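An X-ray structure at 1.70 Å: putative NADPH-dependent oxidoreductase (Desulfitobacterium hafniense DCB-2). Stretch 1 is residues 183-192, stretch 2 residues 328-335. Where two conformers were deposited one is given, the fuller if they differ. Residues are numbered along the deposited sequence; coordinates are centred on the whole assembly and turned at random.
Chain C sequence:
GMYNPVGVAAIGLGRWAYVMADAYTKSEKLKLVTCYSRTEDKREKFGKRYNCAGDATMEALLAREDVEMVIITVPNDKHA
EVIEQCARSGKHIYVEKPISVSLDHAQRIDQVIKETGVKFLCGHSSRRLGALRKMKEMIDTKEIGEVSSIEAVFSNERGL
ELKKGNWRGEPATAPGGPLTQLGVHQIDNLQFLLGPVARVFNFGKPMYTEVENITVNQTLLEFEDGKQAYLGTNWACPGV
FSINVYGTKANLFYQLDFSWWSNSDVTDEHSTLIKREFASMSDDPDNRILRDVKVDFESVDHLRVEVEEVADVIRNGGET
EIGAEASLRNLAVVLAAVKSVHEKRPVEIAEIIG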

ATOM      1  N   GLY C 183      -8.495 -10.468   4.988  1.00 17.19           N
ATOM      2  CA  GLY C 183      -7.419 -10.653   4.037  1.00 21.02           C
ATOM      3  C   GLY C 183      -7.644 -11.782   3.057  1.00 22.40           C
ATOM      4  O   GLY C 183      -7.143 -11.739   1.936  1.00 18.36           O
ATOM      5  N   VAL C 184      -8.362 -12.852   3.462  1.00 18.06           N
ATOM      6  CA  VAL C 184      -8.450 -13.994   2.537  1.00 16.15           C
ATOM      7  C   VAL C 184      -9.165 -13.620   1.259  1.00 15.77           C
ATOM      8  O   VAL C 184      -8.948 -14.166   0.177  1.00 16.69           O
ATOM      9  CB  VAL C 184      -9.162 -15.150   3.271  1.00 24.60           C
ATOM     10  CG1 VAL C 184      -9.628 -16.231   2.308  1.00 35.35           C
ATOM     11  CG2 VAL C 184      -8.201 -15.734   4.294  1.00 31.41           C
ATOM     12  N   HIS C 185     -10.070 -12.629   1.361  1.00 16.19           N
ATOM     13  CA  HIS C 185     -10.758 -12.101   0.183  1.00 16.36           C
ATOM     14  C   HIS C 185      -9.754 -11.503  -0.808  1.00 12.73           C
ATOM     15  O   HIS C 185      -9.748 -11.856  -1.993  1.00 13.42           O
ATOM     16  CB  HIS C 185     -11.740 -11.002   0.532  1.00 18.40           C
ATOM     17  CG  HIS C 185     -12.986 -11.385   1.251  1.00 34.65           C
ATOM     18  ND1 HIS C 185     -14.173 -11.644   0.604  1.00 34.59           N
ATOM     19  CD2 HIS C 185     -13.221 -11.540   2.573  1.00 30.08           C
ATOM     20  CE1 HIS C 185     -15.085 -11.942   1.504  1.00 35.98           C
ATOM     21  NE2 HIS C 185     -14.539 -11.881   2.702  1.00 35.45           N
ATOM     22  N   GLN C 186      -8.919 -10.618  -0.256  1.00 13.59           N
ATOM     23  CA  GLN C 186      -7.901  -9.965  -1.107  1.00 15.80           C
ATOM     24  C   GLN C 186      -6.789 -10.902  -1.521  1.00 13.47           C
ATOM     25  O   GLN C 186      -6.291 -10.809  -2.664  1.00 14.50           O
ATOM     26  CB  GLN C 186      -7.348  -8.710  -0.411  1.00 13.98           C
ATOM     27  CG  GLN C 186      -8.426  -7.636  -0.249  1.00 14.39           C
ATOM     28  CD  GLN C 186      -8.736  -6.873  -1.523  1.00 14.93           C
ATOM     29  OE1 GLN C 186      -8.761  -7.372  -2.649  1.00 17.75           O
ATOM     30  NE2 GLN C 186      -9.028  -5.600  -1.327  1.00 15.36           N
ATOM     31  N   ILE C 187      -6.371 -11.839  -0.664  1.00 13.10           N
ATOM     32  CA  ILE C 187      -5.453 -12.884  -1.082  1.00 12.07           C
ATOM     33  C   ILE C 187      -5.964 -13.680  -2.268  1.00 12.82           C
ATOM     34  O   ILE C 187      -5.242 -13.974  -3.247  1.00 15.06           O
ATOM     35  CB  ILE C 187      -5.126 -13.820   0.100  1.00 14.15           C
ATOM     36  CG1 ILE C 187      -4.398 -12.992   1.182  1.00 14.13           C
ATOM     37  CG2 ILE C 187      -4.354 -15.044  -0.340  1.00 16.99           C
ATOM     38  CD1 ILE C 187      -4.213 -13.764   2.461  1.00 16.27           C
ATOM     39  N   ASP C 188      -7.239 -14.038  -2.255  1.00 14.21           N
ATOM     40  CA  ASP C 188      -7.838 -14.713  -3.407  1.00 11.77           C
ATOM     41  C   ASP C 188      -7.863 -13.756  -4.601  1.00 17.79           C
ATOM     42  O   ASP C 188      -7.487 -14.219  -5.696  1.00 19.05           O
ATOM     43  CB  ASP C 188      -9.233 -15.236  -3.100  1.00 14.89           C
ATOM     44  CG  ASP C 188      -9.705 -16.073  -4.290  1.00 17.59           C
ATOM     45  OD1 ASP C 188      -9.155 -17.185  -4.490  1.00 19.25           O
ATOM     46  OD2 ASP C 188     -10.596 -15.574  -4.996  1.00 18.10           O
ATOM     47  N   ASN C 189      -8.271 -12.504  -4.404  1.00 14.14           N
ATOM     48  CA  ASN C 189      -8.236 -11.576  -5.534  1.00 13.05           C
ATOM     49  C   ASN C 189      -6.846 -11.485  -6.133  1.00 13.25           C
ATOM     50  O   ASN C 189      -6.701 -11.440  -7.355  1.00 16.96           O
ATOM     51  CB  ASN C 189      -8.731 -10.180  -5.137  1.00 14.34           C
ATOM     52  CG  ASN C 189     -10.232 -10.193  -4.900  1.00 18.58           C
ATOM     53  OD1 ASN C 189     -10.937 -11.074  -5.391  1.00 16.50           O
ATOM     54  ND2 ASN C 189     -10.680  -9.191  -4.156  1.00 16.76           N
ATOM     55  N   LEU C 190      -5.816 -11.445  -5.306  1.00 16.02           N
ATOM     56  CA  LEU C 190      -4.438 -11.271  -5.766  1.00 14.20           C
ATOM     57  C   LEU C 190      -3.936 -12.448  -6.585  1.00 12.85           C
ATOM     58  O   LEU C 190      -3.264 -12.308  -7.601  1.00 19.59           O
ATOM     59  CB  LEU C 190      -3.511 -11.058  -4.559  1.00 15.44           C
ATOM     60  CG  LEU C 190      -3.627  -9.659  -3.925  1.00 16.68           C
ATOM     61  CD1 LEU C 190      -2.960  -9.612  -2.556  1.00 18.46           C
ATOM     62  CD2 LEU C 190      -3.015  -8.631  -4.857  1.00 20.00           C
ATOM     63  N   GLN C 191      -4.254 -13.673  -6.161  1.00 14.73           N
ATOM     64  CA  GLN C 191      -3.799 -14.837  -6.928  1.00 16.77           C
ATOM     65  C   GLN C 191      -4.710 -15.090  -8.118  1.00 16.04           C
ATOM     66  O   GLN C 191      -4.275 -15.651  -9.119  1.00 19.64           O
ATOM     67  CB  GLN C 191      -3.684 -16.019  -5.967  1.00 19.91           C
ATOM     68  CG  GLN C 191      -2.570 -15.802  -4.935  1.00 19.10           C
ATOM     69  CD  GLN C 191      -2.271 -17.017  -4.066  1.00 22.20           C
ATOM     70  OE1 GLN C 191      -1.198 -17.607  -4.085  1.00 18.12           O
ATOM     71  NE2 GLN C 191      -3.219 -17.427  -3.222  1.00 25.27           N
ATOM     72  N   PHE C 192      -5.970 -14.664  -8.067  1.00 14.22           N
ATOM     73  CA  PHE C 192      -6.828 -14.662  -9.248  1.00 15.17           C
ATOM     74  C   PHE C 192      -6.262 -13.764 -10.346  1.00 16.33           C
ATOM     75  O   PHE C 192      -6.159 -14.083 -11.535  1.00 15.35           O
ATOM     76  CB  PHE C 192      -8.219 -14.186  -8.861  1.00 17.37           C
ATOM     77  CG  PHE C 192      -9.114 -13.789 -10.014  1.00 16.33           C
ATOM     78  CD1 PHE C 192      -9.488 -14.766 -10.933  1.00 20.89           C
ATOM     79  CD2 PHE C 192      -9.584 -12.495 -10.174  1.00 17.46           C
ATOM     80  CE1 PHE C 192     -10.304 -14.432 -11.993  1.00 18.10           C
ATOM     81  CE2 PHE C 192     -10.379 -12.150 -11.251  1.00 19.51           C
ATOM     82  CZ  PHE C 192     -10.732 -13.138 -12.157  1.00 20.16           C
ATOM     83  N   LEU C 328      -6.614 -23.787  -0.387  1.00 17.35           N
ATOM     84  CA  LEU C 328      -5.512 -24.093   0.524  1.00 22.44           C
ATOM     85  C   LEU C 328      -4.401 -23.078   0.254  1.00 18.15           C
ATOM     86  O   LEU C 328      -3.769 -22.636   1.206  1.00 22.36           O
ATOM     87  CB  LEU C 328      -5.056 -25.535   0.361  1.00 25.93           C
ATOM     88  CG  LEU C 328      -4.044 -26.099   1.360  1.00 26.56           C
ATOM     89  CD1 LEU C 328      -4.190 -27.605   1.467  1.00 28.06           C
ATOM     90  CD2 LEU C 328      -2.618 -25.750   0.999  1.00 22.84           C
ATOM     91  N   ARG C 329      -4.156 -22.705  -1.000  1.00 20.08           N
ATOM     92  CA  ARG C 329      -3.091 -21.756  -1.274  0.50 21.40           C
ATOM     93  C   ARG C 329      -3.405 -20.400  -0.646  1.00 22.30           C
ATOM     94  O   ARG C 329      -2.497 -19.704  -0.210  1.00 19.60           O
ATOM     95  CB  ARG C 329      -2.861 -21.555  -2.765  0.50 25.74           C
ATOM     96  CG  ARG C 329      -1.736 -22.363  -3.380  0.50 31.17           C
ATOM     97  CD  ARG C 329      -1.216 -21.708  -4.647  0.50 33.01           C
ATOM     98  NE  ARG C 329       0.235 -21.723  -4.769  0.50 34.39           N
ATOM     99  CZ  ARG C 329       1.088 -20.804  -4.344  0.50 32.57           C
ATOM    100  NH1 ARG C 329       0.671 -19.712  -3.715  0.50 20.23           N
ATOM    101  NH2 ARG C 329       2.387 -20.997  -4.555  0.50 33.52           N
ATOM    102  N   ASN C 330      -4.688 -20.053  -0.606  1.00 16.90           N
ATOM    103  CA  ASN C 330      -5.071 -18.783   0.041  1.00 17.66           C
ATOM    104  C   ASN C 330      -4.807 -18.835   1.531  1.00 15.66           C
ATOM    105  O   ASN C 330      -4.281 -17.907   2.171  1.00 17.42           O
ATOM    106  CB  ASN C 330      -6.546 -18.462  -0.248  1.00 17.93           C
ATOM    107  CG  ASN C 330      -6.823 -18.124  -1.698  1.00 16.22           C
ATOM    108  OD1 ASN C 330      -5.880 -17.767  -2.403  1.00 17.33           O
ATOM    109  ND2 ASN C 330      -8.092 -18.228  -2.078  1.00 13.85           N
ATOM    110  N   LEU C 331      -5.164 -19.936   2.194  1.00 16.43           N
ATOM    111  CA  LEU C 331      -4.894 -20.084   3.615  1.00 18.93           C
ATOM    112  C   LEU C 331      -3.395 -20.053   3.931  1.00 18.75           C
ATOM    113  O   LEU C 331      -2.954 -19.507   4.929  1.00 18.52           O
ATOM    114  CB  LEU C 331      -5.405 -21.427   4.127  1.00 22.02           C
ATOM    115  CG  LEU C 331      -5.084 -21.813   5.590  1.00 17.03           C
ATOM    116  CD1 LEU C 331      -5.672 -20.750   6.516  1.00 20.08           C
ATOM    117  CD2 LEU C 331      -5.596 -23.226   5.864  1.00 17.80           C
ATOM    118  N   ALA C 332      -2.625 -20.695   3.053  1.00 20.00           N
ATOM    119  CA  ALA C 332      -1.173 -20.772   3.184  1.00 20.60           C
ATOM    120  C   ALA C 332      -0.535 -19.384   3.205  1.00 18.29           C
ATOM    121  O   ALA C 332       0.444 -19.153   3.908  1.00 15.05           O
ATOM    122  CB  ALA C 332      -0.609 -21.595   2.036  1.00 21.32           C
ATOM    123  N   VAL C 333      -1.077 -18.436   2.453  1.00 15.68           N
ATOM    124  CA  VAL C 333      -0.587 -17.056   2.545  1.00 14.87           C
ATOM    125  C   VAL C 333      -0.773 -16.517   3.960  1.00 17.74           C
ATOM    126  O   VAL C 333       0.113 -15.893   4.548  1.00 17.68           O
ATOM    127  CB  VAL C 333      -1.266 -16.170   1.494  1.00 16.25           C
ATOM    128  CG1 VAL C 333      -0.891 -14.708   1.552  1.00 24.04           C
ATOM    129  CG2 VAL C 333      -0.895 -16.686   0.090  1.00 17.78           C
ATOM    130  N   VAL C 334      -1.967 -16.757   4.535  1.00 12.73           N
ATOM    131  CA  VAL C 334      -2.256 -16.291   5.881  1.00 13.58           C
ATOM    132  C   VAL C 334      -1.300 -16.977   6.858  1.00 13.48           C
ATOM    133  O   VAL C 334      -0.753 -16.297   7.729  1.00 15.53           O
ATOM    134  CB  VAL C 334      -3.731 -16.518   6.269  1.00 15.92           C
ATOM    135  CG1 VAL C 334      -3.972 -16.112   7.727  1.00 20.76           C
ATOM    136  CG2 VAL C 334      -4.684 -15.724   5.380  1.00 15.55           C
ATOM    137  N   LEU C 335      -1.086 -18.284   6.713  1.00 16.89           N
ATOM    138  CA  LEU C 335      -0.239 -18.971   7.695  1.00 17.98           C
ATOM    139  C   LEU C 335       1.220 -18.507   7.550  1.00 15.83           C
ATOM    140  O   LEU C 335       1.936 -18.373   8.544  1.00 17.12           O
ATOM    141  CB  LEU C 335      -0.384 -20.478   7.563  1.00 19.97           C
ATOM    142  CG  LEU C 335      -1.791 -21.056   7.757  1.00 26.39           C
ATOM    143  CD1 LEU C 335      -1.819 -22.543   7.413  1.00 21.75           C
ATOM    144  CD2 LEU C 335      -2.310 -20.828   9.177  1.00 22.54           C
TER

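Helices that are far apart in sequence often meet at a contact divided by chemistry, with polar side chains paired at one end and aliphatic ones packed at the other. The two helical segments here, residues 183-192 and 328-335, are a compact example. Their axes approach to 9.3 Å, and their N-to-C directions differ by 119°, so the helices cross steeply rather than running side by side. The contact buries 405 Å², both sides summed. The backbones come nearest at Asp 188 and Asn 330, whose CA atoms are 6.0 Å apart.

Along the second helix, Leu 328 is out of reach and the contact opens with Arg 329. Its CA-to-CB bond points sideways, but the long side chain brings its end nearer, and Arg 329 NH1 donates a hydrogen bond to Gln 191 OE1 at 2.8 Å. The N-H...acceptor angle of 118° makes this bond weak despite its short length: distance alone does not measure a hydrogen bond.

Asn 330 is the centre of the polar half and has the largest area covered by the opposing helix. A carboxamide offers a donor and an acceptor on one planar group, and both are used. Asn 330 ND2 donates to Asp 188 OD1 at 2.8 Å with a favourable angle of 162°, pairing an amide hydrogen with a carboxylate oxygen. Asn 330 OD1 accepts from Gln 191 NE2, also at 2.8 Å, but at 125° this bond is weak. Gln 191 thus mirrors the dual role of Asn 330, accepting from Arg 329 through OE1 and donating through NE2. Asn 330 OD1 also lies 3.7 Å from Ile 187 CG2, where the polar pairing borders the aliphatic packing.

Leu 331 points away and Ala 332 sideways, and neither takes part. One helical turn beyond Asn 330, the chemistry changes. Val 333 points toward the first helix and sets CG1 at 3.6 Å from CD1 of Ile 187. Val 334, likewise directed toward the partner, brings CG2 to 3.5 Å from the same Ile 187 CD1 and to 3.7 Å from Val 184 CG2. Ile 187, with chi1 in m and chi2 in t, therefore places its terminal methyl against both valines. These buried contacts have no directional bonds and rest on close packing and the exclusion of water. Leu 335, out of reach, lies beyond the contact.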